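Local coordinates for protein (tenascin) (Gallus gallus, PDB 1QR4), which is an extracellular matrix adhesion protein whose segment of two fibronectin type III domains probably binds heparin and contactin, at residues I101-T107 / I176-T182; T107-A111 / K153-G157. All coordinates share one frame; numbering follows the deposited sequence.

Contact 1: residues I101-T107 / I176-T182; sequences ISFSDIT and ISGILKT
Along one edge of a fibronectin type III beta sandwich, Phe-103 of edge strand 101-104 meets Leu-180 of edge strand 171-181; the two strands belong to the facing three- and four-stranded sheets. The segments 101-104 and 176-181 run 25° apart, their axes 7.0 Å from each other at the closest. They share no hydrogen bond and meet through side chains; their backbone partners lie within their own sheets, as for Ser-102 with Ser-114 and Gly-178 with Val-162.

Phe-103 reaches across with CG anti to its carbonyl carbon (chi1 -57°), which sets the ring over strand 176-181. Leu-180 CD1 lies over one face, 3.9 Å from the ring centroid and 29° off its normal, a CH-pi contact. Gly-178, which has no side chain, brings its C atom up to the ring edge, while the carbonyl oxygen of Ile-179 and, at the end of its bent chain, Lys-181 NZ approach obliquely. An alanine in place of Phe-103 removes the ring and would probably leave Leu-180 CD1 without its aromatic face and open a gap between the sheets.

On one side of the ring, Ile-101 holds CG1 anti to its own N and sends CD1 to 3.8 Å from Gly-178 N. Its CB meets Ile-176 CD1 at 4.1 Å, and Val-162 also packs on the Ile-101 side chain. Beyond the ring toward the C-terminus, Ile-106 and Leu-180 run past each other in opposite senses, their CD1 atoms 3.6 Å apart; Ala-111 and Leu-154 pack on the same leucine. At the end of the modelled chain, the Thr-182 OG1 hydroxyl is hydrogen-bonded chiefly to Val-158 O, with Val-155 O also in hydrogen-bonding reach.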
loop_
_atom_site.group_PDB
_atom_site.type_symbol
_atom_site.label_atom_id
_atom_site.label_comp_id
_atom_site.label_asym_id
_atom_site.label_seq_id
_atom_site.Cartn_x
_atom_site.Cartn_y
_atom_site.Cartn_z
ATOM N N ILE A 101 -14.092 6.661 6.694
ATOM C CA ILE A 101 -14.154 7.936 7.373
ATOM C C ILE A 101 -15.612 8.250 7.716
ATOM O O ILE A 101 -16.514 8.047 6.896
ATOM C CB ILE A 101 -13.511 9.043 6.520
ATOM C CG1 ILE A 101 -13.449 10.350 7.302
ATOM C CG2 ILE A 101 -14.237 9.193 5.199
ATOM C CD1 ILE A 101 -12.726 11.455 6.560
ATOM N N SER A 102 -15.854 8.651 8.958
ATOM C CA SER A 102 -17.198 8.986 9.396
ATOM C C SER A 102 -17.175 10.270 10.205
ATOM O O SER A 102 -16.162 10.628 10.811
ATOM C CB SER A 102 -17.805 7.849 10.216
ATOM O OG SER A 102 -17.110 7.660 11.430
ATOM N N PHE A 103 -18.290 10.987 10.171
ATOM C CA PHE A 103 -18.414 12.240 10.894
ATOM C C PHE A 103 -19.565 12.175 11.890
ATOM O O PHE A 103 -20.569 11.479 11.663
ATOM C CB PHE A 103 -18.622 13.379 9.910
ATOM C CG PHE A 103 -17.541 13.486 8.909
ATOM C CD1 PHE A 103 -16.259 13.844 9.300
ATOM C CD2 PHE A 103 -17.784 13.200 7.574
ATOM C CE1 PHE A 103 -15.226 13.918 8.371
ATOM C CE2 PHE A 103 -16.757 13.266 6.635
ATOM C CZ PHE A 103 -15.473 13.628 7.036
ATOM N N SER A 104 -19.386 12.870 13.012
ATOM C CA SER A 104 -20.383 12.927 14.077
ATOM C C SER A 104 -20.151 14.173 14.932
ATOM O O SER A 104 -19.165 14.892 14.737
ATOM C CB SER A 104 -20.303 11.680 14.963
ATOM O OG SER A 104 -19.166 11.724 15.809
ATOM N N ASP A 105 -21.082 14.427 15.854
ATOM C CA ASP A 105 -21.022 15.561 16.767
ATOM C C ASP A 105 -20.708 16.832 16.004
ATOM O O ASP A 105 -19.888 17.652 16.444
ATOM C CB ASP A 105 -19.959 15.331 17.840
ATOM C CG ASP A 105 -20.059 13.959 18.491
ATOM O OD1 ASP A 105 -20.841 13.100 18.023
ATOM O OD2 ASP A 105 -19.331 13.735 19.482
ATOM N N ILE A 106 -21.345 16.982 14.844
ATOM C CA ILE A 106 -21.125 18.160 14.016
ATOM C C ILE A 106 -21.642 19.365 14.761
ATOM O O ILE A 106 -22.472 19.226 15.662
ATOM C CB ILE A 106 -21.858 18.080 12.675
ATOM C CG1 ILE A 106 -21.653 16.700 12.038
ATOM C CG2 ILE A 106 -21.345 19.174 11.740
ATOM C CD1 ILE A 106 -20.208 16.326 11.817
ATOM N N THR A 107 -21.149 20.542 14.393
ATOM C CA THR A 107 -21.555 21.779 15.042
ATOM C C THR A 107 -21.235 22.917 14.109
ATOM O O THR A 107 -20.831 22.705 12.970
ATOM C CB THR A 107 -20.797 21.978 16.385
ATOM O OG1 THR A 107 -21.055 20.859 17.240
ATOM C CG2 THR A 107 -21.247 23.243 17.116
ATOM N N ILE A 176 -7.842 8.268 2.508
ATOM C CA ILE A 176 -9.270 8.037 2.296
ATOM C C ILE A 176 -9.833 9.411 2.609
ATOM O O ILE A 176 -9.224 10.172 3.366
ATOM C CB ILE A 176 -9.875 7.059 3.303
ATOM C CG1 ILE A 176 -9.561 7.516 4.721
ATOM C CG2 ILE A 176 -9.374 5.666 3.053
ATOM C CD1 ILE A 176 -10.212 6.677 5.765
ATOM N N SER A 177 -10.958 9.769 2.018
ATOM C CA SER A 177 -11.498 11.066 2.345
ATOM C C SER A 177 -13.001 11.103 2.398
ATOM O O SER A 177 -13.679 10.165 1.998
ATOM C CB SER A 177 -10.964 12.129 1.395
ATOM O OG SER A 177 -11.477 11.945 0.095
ATOM N N GLY A 178 -13.508 12.196 2.945
ATOM C CA GLY A 178 -14.932 12.394 3.047
ATOM C C GLY A 178 -15.193 13.878 3.119
ATOM O O GLY A 178 -14.273 14.671 3.333
ATOM N N ILE A 179 -16.439 14.264 2.876
ATOM C CA ILE A 179 -16.831 15.669 2.943
ATOM C C ILE A 179 -17.406 15.948 4.324
ATOM O O ILE A 179 -18.205 15.163 4.845
ATOM C CB ILE A 179 -17.936 16.021 1.926
ATOM C CG1 ILE A 179 -17.494 15.706 0.485
ATOM C CG2 ILE A 179 -18.321 17.489 2.095
ATOM C CD1 ILE A 179 -16.790 16.852 -0.238
ATOM N N LEU A 180 -16.968 17.042 4.930
ATOM C CA LEU A 180 -17.480 17.429 6.231
ATOM C C LEU A 180 -18.255 18.729 6.071
ATOM O O LEU A 180 -17.695 19.746 5.650
ATOM C CB LEU A 180 -16.357 17.640 7.235
ATOM C CG LEU A 180 -16.903 18.121 8.582
ATOM C CD1 LEU A 180 -17.793 17.041 9.193
ATOM C CD2 LEU A 180 -15.761 18.486 9.508
ATOM N N LYS A 181 -19.543 18.673 6.411
ATOM C CA LYS A 181 -20.455 19.808 6.333
ATOM C C LYS A 181 -20.677 20.394 7.718
ATOM O O LYS A 181 -21.313 19.764 8.569
ATOM C CB LYS A 181 -21.795 19.364 5.738
ATOM C CG LYS A 181 -22.106 17.861 5.827
ATOM C CD LYS A 181 -22.278 17.347 7.256
ATOM C CE LYS A 181 -22.414 15.819 7.280
ATOM N NZ LYS A 181 -21.223 15.104 6.728
ATOM N N THR A 182 -20.157 21.601 7.932
ATOM C CA THR A 182 -20.269 22.305 9.216
ATOM C C THR A 182 -21.695 22.700 9.616
ATOM O O THR A 182 -22.304 23.549 8.922
ATOM C CB THR A 182 -19.365 23.577 9.258
ATOM O OG1 THR A 182 -19.356 24.222 7.975
ATOM C CG2 THR A 182 -17.948 23.219 9.660
#

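Contact 2: residues T107-A111 / K153-G157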
loop_
_atom_site.group_PDB
_atom_site.type_symbol
_atom_site.label_atom_id
_atom_site.label_comp_id
_atom_site.label_asym_id
_atom_site.label_seq_id
_atom_site.Cartn_x
_atom_site.Cartn_y
_atom_site.Cartn_z
ATOM N N THR A 107 -21.149 20.542 14.393
ATOM C CA THR A 107 -21.555 21.779 15.042
ATOM C C THR A 107 -21.235 22.917 14.109
ATOM O O THR A 107 -20.831 22.705 12.970
ATOM C CB THR A 107 -20.797 21.978 16.385
ATOM O OG1 THR A 107 -21.055 20.859 17.240
ATOM C CG2 THR A 107 -21.247 23.243 17.116
ATOM N N GLU A 108 -21.468 24.128 14.588
ATOM C CA GLU A 108 -21.192 25.317 13.825
ATOM C C GLU A 108 -19.667 25.516 13.778
ATOM O O GLU A 108 -19.152 26.111 12.829
ATOM C CB GLU A 108 -21.909 26.527 14.467
ATOM C CG GLU A 108 -23.384 26.257 14.882
ATOM C CD GLU A 108 -24.386 27.318 14.390
ATOM O OE1 GLU A 108 -24.153 28.526 14.606
ATOM O OE2 GLU A 108 -25.422 26.940 13.797
ATOM N N ASN A 109 -18.949 24.921 14.739
ATOM C CA ASN A 109 -17.486 25.064 14.827
ATOM C C ASN A 109 -16.609 23.835 15.083
ATOM O O ASN A 109 -15.379 23.944 15.077
ATOM C CB ASN A 109 -17.132 26.126 15.873
ATOM C CG ASN A 109 -17.342 27.532 15.365
ATOM O OD1 ASN A 109 -18.470 28.017 15.287
ATOM N ND2 ASN A 109 -16.253 28.192 14.994
ATOM N N SER A 110 -17.214 22.670 15.288
ATOM C CA SER A 110 -16.416 21.480 15.557
ATOM C C SER A 110 -17.064 20.168 15.142
ATOM O O SER A 110 -18.287 20.020 15.194
ATOM C CB SER A 110 -16.092 21.411 17.041
ATOM O OG SER A 110 -17.287 21.303 17.794
ATOM N N ALA A 111 -16.221 19.192 14.801
ATOM C CA ALA A 111 -16.698 17.880 14.382
ATOM C C ALA A 111 -15.761 16.762 14.792
ATOM O O ALA A 111 -14.540 16.917 14.786
ATOM C CB ALA A 111 -16.911 17.846 12.879
ATOM N N LYS A 153 -12.182 25.106 15.450
ATOM C CA LYS A 153 -11.996 26.323 14.660
ATOM C C LYS A 153 -12.620 26.190 13.271
ATOM O O LYS A 153 -12.190 26.839 12.316
ATOM C CB LYS A 153 -10.518 26.696 14.523
ATOM C CG LYS A 153 -9.951 27.489 15.681
ATOM C CD LYS A 153 -8.697 28.244 15.238
ATOM C CE LYS A 153 -8.033 28.974 16.395
ATOM N NZ LYS A 153 -7.575 28.015 17.439
ATOM N N LEU A 154 -13.637 25.341 13.170
ATOM C CA LEU A 154 -14.326 25.133 11.910
ATOM C C LEU A 154 -15.356 26.230 11.596
ATOM O O LEU A 154 -16.223 26.556 12.424
ATOM C CB LEU A 154 -14.992 23.761 11.913
ATOM C CG LEU A 154 -14.207 22.651 11.225
ATOM C CD1 LEU A 154 -12.711 22.786 11.475
ATOM C CD2 LEU A 154 -14.737 21.312 11.699
ATOM N N VAL A 155 -15.226 26.823 10.409
ATOM C CA VAL A 155 -16.137 27.868 9.946
ATOM C C VAL A 155 -17.534 27.291 9.731
ATOM O O VAL A 155 -17.690 26.222 9.146
ATOM C CB VAL A 155 -15.646 28.483 8.626
ATOM C CG1 VAL A 155 -16.752 29.314 7.972
ATOM C CG2 VAL A 155 -14.421 29.341 8.889
ATOM N N PRO A 156 -18.569 27.987 10.220
ATOM C CA PRO A 156 -19.937 27.497 10.052
ATOM C C PRO A 156 -20.320 27.465 8.577
ATOM O O PRO A 156 -19.852 28.291 7.785
ATOM C CB PRO A 156 -20.769 28.534 10.811
ATOM C CG PRO A 156 -19.815 29.081 11.823
ATOM C CD PRO A 156 -18.556 29.228 11.013
ATOM N N GLY A 157 -21.132 26.474 8.217
ATOM C CA GLY A 157 -21.595 26.334 6.853
ATOM C C GLY A 157 -20.533 26.391 5.775
ATOM O O GLY A 157 -20.276 27.442 5.178
#
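Asn-109 and Leu-154 join two loops at one end of the sandwich through a single backbone hydrogen bond: Leu-154 N donates to Asn-109 O at 2.9 Å, with 151° at the hydrogen and the donor tilted 33° from the carbonyl plane. A weaker polar contact runs the opposite way, as Asn-109 CA directs its hydrogen at Leu-154 O from 3.1 Å. The side-chain amide of Asn-109 lies near that same oxygen, but ND2 is badly angled for a hydrogen bond; CG stands anti to the carbonyl carbon (chi1 -77°), bringing the amide alongside the 153-157 loop.

Van der Waals packing completes the contact: the Pro-156 ring lies against the Glu-108 carbonyl, and its CG comes within 4.2 Å of Glu-108 CB. Leu-154 is buried, its CD2 reaching Ala-111 CB at 4.3 Å.

Leu-154, Pro-156 and Gly-157 precede Tyr-160 in the pattern of a tyrosine corner, and the Tyr-160 hydroxyl is hydrogen-bonded to Val-155 N. The contact thus joins the turn between strands 101-104 and 111-115 to the crossing loop from strand 148-151 to strand 159-168, with Leu-180 of strand 171-181 packed against both Ala-111 and Leu-154.

Contacts 1 and 2 lie in the second fibronectin type III domain, their centres about 11 Å apart, and share Thr-107. Contact 2 is nested along the chain within the loop that contact 1 closes: 101-107 runs straight into 107-111, then 153-157 comes before 176-182. Contact 1 joins the edges of the two sheets lengthwise, and contact 2 joins two loops at the end of the sandwich. They meet where Thr-182 O lies 3.2 Å from Gly-157 N, probably hydrogen-bonded, and where Leu-180 CD2 packs 3.6 Å from Ala-111 CB. Together they join strand 101-104, the two loops and the end of strand 171-181 at one end of the domain, away from the putative heparin site.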